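Local coordinates for protein transcriptional regulator (Rhodococcus sp., PDB 2O0Y) that probably binds DNA and regulates transcription as a member of the IclR family, pairing a helix-turn-helix domain with a C-terminal GAF-like domain, at residues Val100-Gln105 against Ala248-Ala253; Phe210-Ser215 against Val219-Thr224. All coordinates share one frame; numbering follows the deposited sequence.

Contact 1 (Val100-Gln105 against Ala248-Ala253)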
loop_
_atom_site.group_PDB
_atom_site.type_symbol
_atom_site.label_atom_id
_atom_site.label_comp_id
_atom_site.label_asym_id
_atom_site.label_seq_id
_atom_site.Cartn_x
_atom_site.Cartn_y
_atom_site.Cartn_z
ATOM N N VAL B 100 20.078 10.585 -5.799
ATOM C CA VAL B 100 19.668 11.885 -6.387
ATOM C C VAL B 100 20.868 12.666 -6.953
ATOM O O VAL B 100 20.799 13.158 -8.089
ATOM C CB VAL B 100 18.835 12.716 -5.422
ATOM C CG1 VAL B 100 18.331 13.952 -6.115
ATOM C CG2 VAL B 100 17.611 11.867 -4.962
ATOM N N ASP B 101 21.975 12.725 -6.224
ATOM C CA ASP B 101 23.219 13.322 -6.779
ATOM C C ASP B 101 23.600 12.694 -8.128
ATOM O O ASP B 101 23.919 13.406 -9.086
ATOM C CB ASP B 101 24.416 13.166 -5.834
ATOM C CG ASP B 101 24.249 13.934 -4.553
ATOM O OD1 ASP B 101 23.390 14.833 -4.498
ATOM O OD2 ASP B 101 24.980 13.607 -3.578
ATOM N N ILE B 102 23.569 11.369 -8.222
ATOM C CA ILE B 102 23.946 10.720 -9.500
ATOM C C ILE B 102 22.978 11.123 -10.607
ATOM O O ILE B 102 23.391 11.379 -11.716
ATOM C CB ILE B 102 24.002 9.159 -9.361
ATOM C CG1 ILE B 102 25.214 8.730 -8.522
ATOM C CG2 ILE B 102 24.032 8.483 -10.724
ATOM C CD1 ILE B 102 25.049 7.286 -7.925
HETATM N N MSE B 103 21.689 11.191 -10.316
HETATM C CA MSE B 103 20.681 11.546 -11.325
HETATM C C MSE B 103 20.871 12.996 -11.745
HETATM O O MSE B 103 20.710 13.365 -12.915
HETATM C CB MSE B 103 19.286 11.359 -10.718
HETATM C CG MSE B 103 18.933 9.936 -10.367
HETATM SE SE MSE B 103 17.152 9.843 -9.474
HETATM C CE MSE B 103 15.964 10.671 -10.823
ATOM N N ARG B 104 21.178 13.838 -10.774
ATOM C CA ARG B 104 21.409 15.253 -11.055
ATOM C C ARG B 104 22.613 15.416 -11.969
ATOM O O ARG B 104 22.554 16.126 -12.995
ATOM C CB ARG B 104 21.582 16.045 -9.731
ATOM C CG ARG B 104 21.450 17.528 -9.935
ATOM C CD ARG B 104 21.871 18.311 -8.690
ATOM N NE ARG B 104 20.951 17.963 -7.579
ATOM C CZ ARG B 104 21.288 17.272 -6.492
ATOM N NH1 ARG B 104 20.347 17.037 -5.586
ATOM N NH2 ARG B 104 22.545 16.836 -6.290
ATOM N N GLN B 105 23.701 14.705 -11.664
ATOM C CA GLN B 105 24.877 14.802 -12.526
ATOM C C GLN B 105 24.611 14.261 -13.948
ATOM O O GLN B 105 25.052 14.829 -14.954
ATOM C CB GLN B 105 26.086 14.131 -11.856
ATOM C CG GLN B 105 27.398 14.335 -12.611
ATOM C CD GLN B 105 27.814 15.795 -12.651
ATOM O OE1 GLN B 105 27.733 16.494 -11.642
ATOM N NE2 GLN B 105 28.257 16.265 -13.831
ATOM N N ALA B 248 23.240 4.096 -13.894
ATOM C CA ALA B 248 22.397 2.955 -13.486
ATOM C C ALA B 248 23.209 1.953 -12.633
ATOM O O ALA B 248 22.764 1.448 -11.595
ATOM C CB ALA B 248 21.803 2.269 -14.736
ATOM N N GLU B 249 24.423 1.678 -13.075
ATOM C CA GLU B 249 25.285 0.726 -12.392
ATOM C C GLU B 249 25.538 1.242 -10.974
ATOM O O GLU B 249 25.429 0.484 -10.017
ATOM C CB GLU B 249 26.604 0.578 -13.153
ATOM C CG GLU B 249 26.442 -0.176 -14.490
ATOM C CD GLU B 249 27.741 -0.346 -15.314
ATOM O OE1 GLU B 249 28.801 0.229 -14.931
ATOM O OE2 GLU B 249 27.684 -1.053 -16.366
ATOM N N GLU B 250 25.904 2.522 -10.858
ATOM C CA GLU B 250 26.202 3.168 -9.565
ATOM C C GLU B 250 24.996 3.183 -8.630
ATOM O O GLU B 250 25.130 2.929 -7.462
ATOM C CB GLU B 250 26.685 4.592 -9.796
ATOM C CG GLU B 250 28.100 4.647 -10.442
ATOM C CD GLU B 250 28.420 5.979 -11.080
ATOM O OE1 GLU B 250 27.848 6.998 -10.682
ATOM O OE2 GLU B 250 29.269 6.018 -11.997
ATOM N N ILE B 251 23.819 3.522 -9.162
ATOM C CA ILE B 251 22.563 3.548 -8.380
ATOM C C ILE B 251 22.167 2.132 -7.911
ATOM O O ILE B 251 21.760 1.922 -6.749
ATOM C CB ILE B 251 21.410 4.227 -9.226
ATOM C CG1 ILE B 251 21.669 5.735 -9.360
ATOM C CG2 ILE B 251 20.075 3.996 -8.592
ATOM C CD1 ILE B 251 20.803 6.372 -10.490
ATOM N N SER B 252 22.293 1.145 -8.784
ATOM C CA SER B 252 21.997 -0.218 -8.389
ATOM C C SER B 252 23.013 -0.660 -7.320
ATOM O O SER B 252 22.642 -1.359 -6.377
ATOM C CB SER B 252 22.016 -1.179 -9.581
ATOM O OG SER B 252 20.895 -0.959 -10.427
ATOM N N ALA B 253 24.278 -0.247 -7.455
ATOM C CA ALA B 253 25.271 -0.585 -6.399
ATOM C C ALA B 253 24.899 -0.027 -5.030
ATOM O O ALA B 253 25.057 -0.722 -4.034
ATOM C CB ALA B 253 26.691 -0.164 -6.783
#

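Contact 2 (Phe210-Ser215 against Val219-Thr224)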
loop_
_atom_site.group_PDB
_atom_site.type_symbol
_atom_site.label_atom_id
_atom_site.label_comp_id
_atom_site.label_asym_id
_atom_site.label_seq_id
_atom_site.Cartn_x
_atom_site.Cartn_y
_atom_site.Cartn_z
ATOM N N PHE B 210 17.501 2.518 -18.743
ATOM C CA PHE B 210 18.323 1.393 -18.264
ATOM C C PHE B 210 17.599 0.788 -17.050
ATOM O O PHE B 210 16.981 1.528 -16.284
ATOM C CB PHE B 210 19.725 1.881 -17.814
ATOM C CG PHE B 210 20.735 1.914 -18.934
ATOM C CD1 PHE B 210 20.723 2.942 -19.863
ATOM C CD2 PHE B 210 21.672 0.898 -19.077
ATOM C CE1 PHE B 210 21.648 2.978 -20.934
ATOM C CE2 PHE B 210 22.592 0.938 -20.136
ATOM C CZ PHE B 210 22.571 1.973 -21.047
ATOM N N PRO B 211 17.747 -0.545 -16.828
ATOM C CA PRO B 211 17.163 -1.121 -15.643
ATOM C C PRO B 211 17.952 -0.726 -14.399
ATOM O O PRO B 211 19.188 -0.665 -14.423
ATOM C CB PRO B 211 17.304 -2.646 -15.868
ATOM C CG PRO B 211 18.385 -2.823 -16.857
ATOM C CD PRO B 211 18.449 -1.540 -17.662
ATOM N N LEU B 212 17.223 -0.506 -13.310
ATOM C CA LEU B 212 17.837 -0.475 -11.981
ATOM C C LEU B 212 17.371 -1.742 -11.275
ATOM O O LEU B 212 16.194 -2.085 -11.367
ATOM C CB LEU B 212 17.323 0.756 -11.214
ATOM C CG LEU B 212 17.690 2.061 -11.944
ATOM C CD1 LEU B 212 16.993 3.215 -11.158
ATOM C CD2 LEU B 212 19.208 2.218 -11.933
ATOM N N VAL B 213 18.285 -2.430 -10.576
ATOM C CA VAL B 213 17.979 -3.758 -9.997
ATOM C C VAL B 213 18.196 -3.798 -8.483
ATOM O O VAL B 213 18.952 -2.952 -7.919
ATOM C CB VAL B 213 18.822 -4.855 -10.680
ATOM C CG1 VAL B 213 18.515 -4.907 -12.229
ATOM C CG2 VAL B 213 20.300 -4.572 -10.531
ATOM N N ASP B 214 17.509 -4.735 -7.813
ATOM C CA ASP B 214 17.832 -5.019 -6.428
ATOM C C ASP B 214 19.128 -5.848 -6.332
ATOM O O ASP B 214 19.761 -6.138 -7.352
ATOM C CB ASP B 214 16.668 -5.714 -5.714
ATOM C CG ASP B 214 16.292 -7.004 -6.345
ATOM O OD1 ASP B 214 17.122 -7.573 -7.106
ATOM O OD2 ASP B 214 15.181 -7.468 -6.069
ATOM N N SER B 215 19.560 -6.161 -5.120
ATOM C CA SER B 215 20.736 -7.018 -4.953
ATOM C C SER B 215 20.682 -8.329 -5.769
ATOM O O SER B 215 21.726 -8.797 -6.232
ATOM C CB SER B 215 20.934 -7.374 -3.481
ATOM O OG SER B 215 21.375 -6.200 -2.798
ATOM N N VAL B 219 14.694 -6.344 -11.838
ATOM C CA VAL B 219 14.454 -4.937 -12.251
ATOM C C VAL B 219 13.386 -4.359 -11.376
ATOM O O VAL B 219 12.256 -4.870 -11.363
ATOM C CB VAL B 219 14.051 -4.874 -13.751
ATOM C CG1 VAL B 219 13.767 -3.415 -14.229
ATOM C CG2 VAL B 219 15.169 -5.510 -14.613
ATOM N N VAL B 220 13.745 -3.317 -10.620
ATOM C CA VAL B 220 12.793 -2.675 -9.709
ATOM C C VAL B 220 12.434 -1.270 -10.184
ATOM O O VAL B 220 11.486 -0.683 -9.721
ATOM C CB VAL B 220 13.326 -2.590 -8.267
ATOM C CG1 VAL B 220 13.443 -4.050 -7.650
ATOM C CG2 VAL B 220 14.645 -1.830 -8.186
ATOM N N ALA B 221 13.200 -0.729 -11.112
ATOM C CA ALA B 221 12.925 0.633 -11.591
ATOM C C ALA B 221 13.637 0.798 -12.906
ATOM O O ALA B 221 14.411 -0.069 -13.302
ATOM C CB ALA B 221 13.423 1.685 -10.571
ATOM N N ALA B 222 13.370 1.903 -13.597
ATOM C CA ALA B 222 13.993 2.153 -14.900
ATOM C C ALA B 222 14.556 3.568 -14.872
ATOM O O ALA B 222 13.815 4.537 -14.668
ATOM C CB ALA B 222 12.967 2.006 -15.971
ATOM N N LEU B 223 15.869 3.701 -14.983
ATOM C CA LEU B 223 16.481 5.006 -15.008
ATOM C C LEU B 223 16.371 5.539 -16.447
ATOM O O LEU B 223 16.937 4.948 -17.381
ATOM C CB LEU B 223 17.944 4.904 -14.612
ATOM C CG LEU B 223 18.727 6.227 -14.568
ATOM C CD1 LEU B 223 18.237 7.082 -13.349
ATOM C CD2 LEU B 223 20.208 5.987 -14.403
ATOM N N THR B 224 15.693 6.673 -16.634
ATOM C CA THR B 224 15.289 7.043 -17.962
ATOM C C THR B 224 15.621 8.504 -18.355
ATOM O O THR B 224 15.293 9.415 -17.615
ATOM C CB THR B 224 13.785 6.801 -18.093
ATOM O OG1 THR B 224 13.516 5.426 -17.735
ATOM C CG2 THR B 224 13.297 7.026 -19.531
#

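Contact 1 (Val100-Gln105 against Ala248-Ala253)
I102 and I251 meet with the same pair of torsions: in each, CG1 is anti to the carbonyl carbon (chi1 -71° in both), while CG2 is anti to the backbone N. The axes of 100-105 and 248-253 run antiparallel (173°), 10.0 Å apart at closest approach, and the two isoleucines lie alongside each other, pointing opposite ways. The CG2 branch of I102 lies against the far end of its partner, 3.9 Å from CD1 of I251, and is as close to CG1 of the same residue. The other branch of I102 reaches across to E250, where CD1 comes to 3.7 Å from CB. The E250 chain is extended beyond CG, and its OE1 lies 3.8 Å from CG1 of I102, so the contact is with the aliphatic CB and one carboxylate oxygen. On the buried side, selenomethionine M103 stands nearly perpendicular to I251, its CG 4.0 Å from CD1 of I251. Beyond that point M103 bends at chi3 and rests on A128 and C130 of strand 123-130, while I251 touches L212, so both residues also pack onto the sheet beneath the helices. Elsewhere on helix 97-110, R104 NH2 binds D101 OD1 at 2.8 Å in a salt bridge within one turn. The interface is therefore a narrow apolar seam, held by dispersion and by burial of aliphatic carbon, with the E250 carboxylate at its exposed edge and the D101-R104 pair taking no part in it.

Contact 2 (Phe210-Ser215 against Val219-Thr224)
L212 and L223 cross obliquely on the face of the hairpin that also carries F210 and A221, with CG of L212 3.9 Å from CB of L223. CD1 of L212 lies equally close to CB of A221, so this leucine spans two residues of the opposite strand. F210 starts on the same face, but its ring leads away from strand 219-228 towards helix 237-254 and meets the ring of Y194. P211, V213, V219 and A222 point to the other face, where CG2 of V219 sits 3.8 Å from CB of P211. Here V219 has CG1 anti to its N (chi1 179°), and CG2, swung beside that N, touches both P211 and V213. I156 of helix 152-157 packs on this proline, on V219 and on A222. Between the faces, F210 and L223 form a hydrogen-bonded antiparallel pair, and L212 N donates to A221 O at 2.8 Å. L212 O accepts twice, from V220 N at 2.8 Å in the carbonyl plane and from A221 N at 3.3 Å. Two successive residues thus face one, a classic beta bulge, and the V220 side chain is set at about a right angle to that of D214, its CG1 4.1 Å from CB of D214. Cross-strand bonds satisfy the backbone groups of F210, L212 and L223, the doubly engaged L212 carbonyl anchors the bulge, and apolar side chains line both faces, against helices 237-254 and 152-157.

How the contacts relate
Contacts 1 and 2 lie about 11 Å apart, centre to centre, within the C-terminal IclR domain. Contact 2 is nested inside the chain loop closed by contact 1: helix 97-110 comes first, hairpin strands 205-213 and 219-228 follow much later, and helix 237-254 comes next after the hairpin. The two contacts touch through that last helix. S252 OG is 3.0 Å from V213 N, a probable hydrogen bond, while CA of A248 packs at 3.6 Å on CD2 of L212. Helix 237-254 thus touches both helix 97-110, beside it, and the hairpin; both helices rest on one antiparallel sheet, joining parts of the chain far apart in sequence, consistent with a GAF-like fold.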